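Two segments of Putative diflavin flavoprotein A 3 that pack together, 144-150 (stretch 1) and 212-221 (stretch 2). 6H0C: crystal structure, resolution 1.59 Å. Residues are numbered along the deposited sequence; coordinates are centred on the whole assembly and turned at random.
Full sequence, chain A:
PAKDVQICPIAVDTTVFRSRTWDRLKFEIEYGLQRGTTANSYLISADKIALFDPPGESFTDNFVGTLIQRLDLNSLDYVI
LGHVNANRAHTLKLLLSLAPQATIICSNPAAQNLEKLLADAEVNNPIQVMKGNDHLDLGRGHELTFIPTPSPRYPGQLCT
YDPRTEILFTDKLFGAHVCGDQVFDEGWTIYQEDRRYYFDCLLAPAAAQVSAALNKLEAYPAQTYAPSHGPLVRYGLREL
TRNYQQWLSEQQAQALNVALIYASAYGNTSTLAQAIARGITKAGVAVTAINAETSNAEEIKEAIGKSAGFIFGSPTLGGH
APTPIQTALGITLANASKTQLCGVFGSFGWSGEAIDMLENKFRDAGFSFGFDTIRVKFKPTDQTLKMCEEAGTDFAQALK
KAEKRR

Stretch 1, residues 144-150: LTFIPTP
Stretch 2 (212-221) AALNKLEAYP

A strand, 144-148, packs against a helix that runs through 212-217 and the type I turn L217-Y220; both strand and helix begin earlier in the chain. The two axes run nearly antiparallel, at 161° between their N-to-C directions, and approach to 9.3 Å. No hydrogen bond crosses the contact, so side-chain packing joins the pieces, burying 337 Å² summed over both sides. The CA-CA register closes steadily along stretch 1: T145 to Y220 at 9.4 Å, I147 to K216 at 7.5 Å, T149 to A213 at 5.2 Å.

Build 144-148 with extended torsions, from -68/141 at L144 through -133/101 at I147 to -58/133 at P148. L144 (chi1 m, chi2 t) makes no contact with the helix. T145 (-116/137, chi1 m) points toward it and sets its methyl CG2 3.5 Å from Y220 OH. Its OG1 is hydrogen-bonded elsewhere in the structure, and CG2 is the atom nearest Y220. F146 (chi1 m, chi2 94°) points away, as strand alternation requires.

I147 is the centre of the contact, with 78 Å² covered, more than any other residue. Its chi1 is m and its chi2 lies between wells at 97°. CD1 sits over one face of the Y220 ring, 4.2 Å from the centroid and 26° off the normal, a CH-pi contact, while CG1 comes 3.6 Å from Y220 CE2. On the other branch, CG2 lies 3.9 Å from K216 CB and 4.1 Å from L217 CD2. A beta-branched residue suits this place because it reaches the turn's aromatic ring and the helix at once. L217 (m, t) starts sideways but brings its end nearer; Y220 (chi1 m, chi2 -88°) points toward the strand.

The CA-to-CB bond of P148 points away, and its side chain stays 6.1 Å from stretch 2. K216 (m, t, t, chi4 101°) points toward the strand from an exposed site, packing its CB against I147 CG2 while the long chain carries NZ to within 4.1 Å of P148 O, too far to call a hydrogen bond. T149 leaves the strand at -136/65 with chi1 p; CG2 meets A213 CB at 3.7 Å, and OG1 is satisfied elsewhere in the structure. Alanine's short side chain fits where the backbones are closest in register. P150, at -64/144, adds little.

Stretch 2 begins with helical torsions near -65/-40 and hydrogen-bonds K216 N to A212 O (3.2 Å), L217 N to A213 O (3.0 Å) and E218 N to L214 O (3.1 Å). The type I turn, with Y220 N hydrogen-bonded to L217 O at 3.1 Å, carries the tyrosine into place.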

# COMPACT_ATOMS: atom_id res chain seq x y z
N LEU A 144 -4.22 7.24 -22.54
CA LEU A 144 -4.36 6.93 -21.13
C LEU A 144 -4.95 8.11 -20.36
O LEU A 144 -4.62 9.27 -20.63
CB LEU A 144 -3.01 6.55 -20.54
CG LEU A 144 -2.22 5.49 -21.32
CD1 LEU A 144 -0.87 5.22 -20.63
CD2 LEU A 144 -3.03 4.21 -21.50
N THR A 145 -5.82 7.80 -19.40
CA THR A 145 -6.29 8.79 -18.43
C THR A 145 -5.83 8.37 -17.03
O THR A 145 -5.90 7.20 -16.67
CB THR A 145 -7.83 8.93 -18.47
OG1 THR A 145 -8.21 9.48 -19.73
CG2 THR A 145 -8.31 9.86 -17.37
N PHE A 146 -5.35 9.33 -16.24
CA PHE A 146 -4.83 8.99 -14.92
C PHE A 146 -5.78 9.37 -13.79
O PHE A 146 -6.47 10.38 -13.85
CB PHE A 146 -3.46 9.65 -14.74
CG PHE A 146 -2.44 9.17 -15.74
CD1 PHE A 146 -2.22 9.87 -16.92
CD2 PHE A 146 -1.75 7.99 -15.52
CE1 PHE A 146 -1.30 9.41 -17.85
CE2 PHE A 146 -0.83 7.52 -16.45
CZ PHE A 146 -0.60 8.23 -17.62
N ILE A 147 -5.80 8.53 -12.76
CA ILE A 147 -6.65 8.73 -11.59
C ILE A 147 -5.85 8.51 -10.30
O ILE A 147 -5.63 7.36 -9.90
CB ILE A 147 -7.86 7.76 -11.56
CG1 ILE A 147 -8.59 7.74 -12.90
CG2 ILE A 147 -8.79 8.12 -10.40
CD1 ILE A 147 -8.19 6.61 -13.81
N PRO A 148 -5.42 9.61 -9.64
CA PRO A 148 -4.80 9.48 -8.31
C PRO A 148 -5.74 8.79 -7.30
O PRO A 148 -6.92 9.14 -7.21
CB PRO A 148 -4.52 10.94 -7.91
CG PRO A 148 -4.38 11.66 -9.22
CD PRO A 148 -5.39 11.00 -10.13
N THR A 149 -5.23 7.82 -6.56
CA THR A 149 -6.06 7.13 -5.58
C THR A 149 -5.28 6.95 -4.28
O THR A 149 -4.97 5.83 -3.88
CB THR A 149 -6.55 5.76 -6.11
OG1 THR A 149 -5.43 4.99 -6.57
CG2 THR A 149 -7.52 5.95 -7.27
N PRO A 150 -4.95 8.07 -3.63
CA PRO A 150 -4.09 8.05 -2.45
C PRO A 150 -4.69 7.30 -1.26
O PRO A 150 -5.90 7.36 -1.04
CB PRO A 150 -3.94 9.54 -2.11
CG PRO A 150 -5.18 10.17 -2.65
CD PRO A 150 -5.40 9.43 -3.95
N ALA A 212 -13.43 6.37 -1.80
CA ALA A 212 -13.29 7.54 -2.65
C ALA A 212 -12.66 7.13 -3.98
O ALA A 212 -13.05 7.61 -5.05
CB ALA A 212 -12.47 8.61 -1.97
N ALA A 213 -11.67 6.23 -3.91
CA ALA A 213 -11.01 5.70 -5.09
C ALA A 213 -12.02 5.01 -6.00
O ALA A 213 -12.09 5.30 -7.19
CB ALA A 213 -9.89 4.73 -4.71
N LEU A 214 -12.80 4.09 -5.44
CA LEU A 214 -13.68 3.28 -6.27
C LEU A 214 -14.77 4.14 -6.87
O LEU A 214 -15.28 3.84 -7.95
CB LEU A 214 -14.30 2.13 -5.48
CG LEU A 214 -13.58 0.77 -5.58
CD1 LEU A 214 -12.13 0.91 -5.16
CD2 LEU A 214 -14.29 -0.28 -4.73
N ASN A 215 -15.12 5.21 -6.18
CA ASN A 215 -16.11 6.11 -6.74
C ASN A 215 -15.59 6.78 -8.00
O ASN A 215 -16.30 6.89 -8.99
CB ASN A 215 -16.53 7.16 -5.73
CG ASN A 215 -17.56 8.11 -6.30
OD1 ASN A 215 -18.69 7.71 -6.61
ND2 ASN A 215 -17.17 9.38 -6.47
N LYS A 216 -14.33 7.23 -7.97
CA LYS A 216 -13.73 7.82 -9.16
C LYS A 216 -13.61 6.81 -10.31
O LYS A 216 -13.91 7.11 -11.47
CB LYS A 216 -12.35 8.39 -8.83
CG LYS A 216 -12.35 9.60 -7.90
CD LYS A 216 -10.92 10.11 -7.70
CE LYS A 216 -10.80 11.10 -6.55
NZ LYS A 216 -10.26 10.46 -5.32
N LEU A 217 -13.18 5.59 -9.97
CA LEU A 217 -12.92 4.56 -10.98
C LEU A 217 -14.19 4.07 -11.67
O LEU A 217 -14.11 3.55 -12.79
CB LEU A 217 -12.19 3.38 -10.34
CG LEU A 217 -10.84 3.71 -9.71
CD1 LEU A 217 -10.27 2.50 -8.99
CD2 LEU A 217 -9.89 4.21 -10.79
N GLU A 218 -15.33 4.21 -11.01
CA GLU A 218 -16.64 3.91 -11.61
C GLU A 218 -16.83 4.61 -12.97
O GLU A 218 -17.54 4.11 -13.83
CB GLU A 218 -17.77 4.35 -10.69
CG GLU A 218 -18.32 3.31 -9.75
CD GLU A 218 -19.62 3.78 -9.09
OE1 GLU A 218 -20.67 3.12 -9.28
OE2 GLU A 218 -19.60 4.81 -8.38
N ALA A 219 -16.20 5.77 -13.14
CA ALA A 219 -16.38 6.58 -14.34
C ALA A 219 -15.79 5.92 -15.59
O ALA A 219 -16.08 6.34 -16.72
CB ALA A 219 -15.77 7.96 -14.14
N TYR A 220 -14.96 4.91 -15.40
CA TYR A 220 -14.31 4.25 -16.51
C TYR A 220 -14.89 2.85 -16.69
O TYR A 220 -14.88 2.03 -15.77
CB TYR A 220 -12.79 4.23 -16.28
CG TYR A 220 -12.29 5.62 -15.98
CD1 TYR A 220 -11.91 6.48 -17.00
CD2 TYR A 220 -12.26 6.10 -14.67
CE1 TYR A 220 -11.49 7.78 -16.73
CE2 TYR A 220 -11.84 7.40 -14.39
CZ TYR A 220 -11.46 8.23 -15.42
OH TYR A 220 -11.05 9.52 -15.15
N PRO A 221 -15.43 2.59 -17.89
CA PRO A 221 -16.13 1.34 -18.22
C PRO A 221 -15.18 0.16 -18.44
O PRO A 221 -15.29 -0.53 -19.46
CB PRO A 221 -16.86 1.70 -19.51
CG PRO A 221 -16.01 2.76 -20.14
CD PRO A 221 -15.48 3.56 -18.99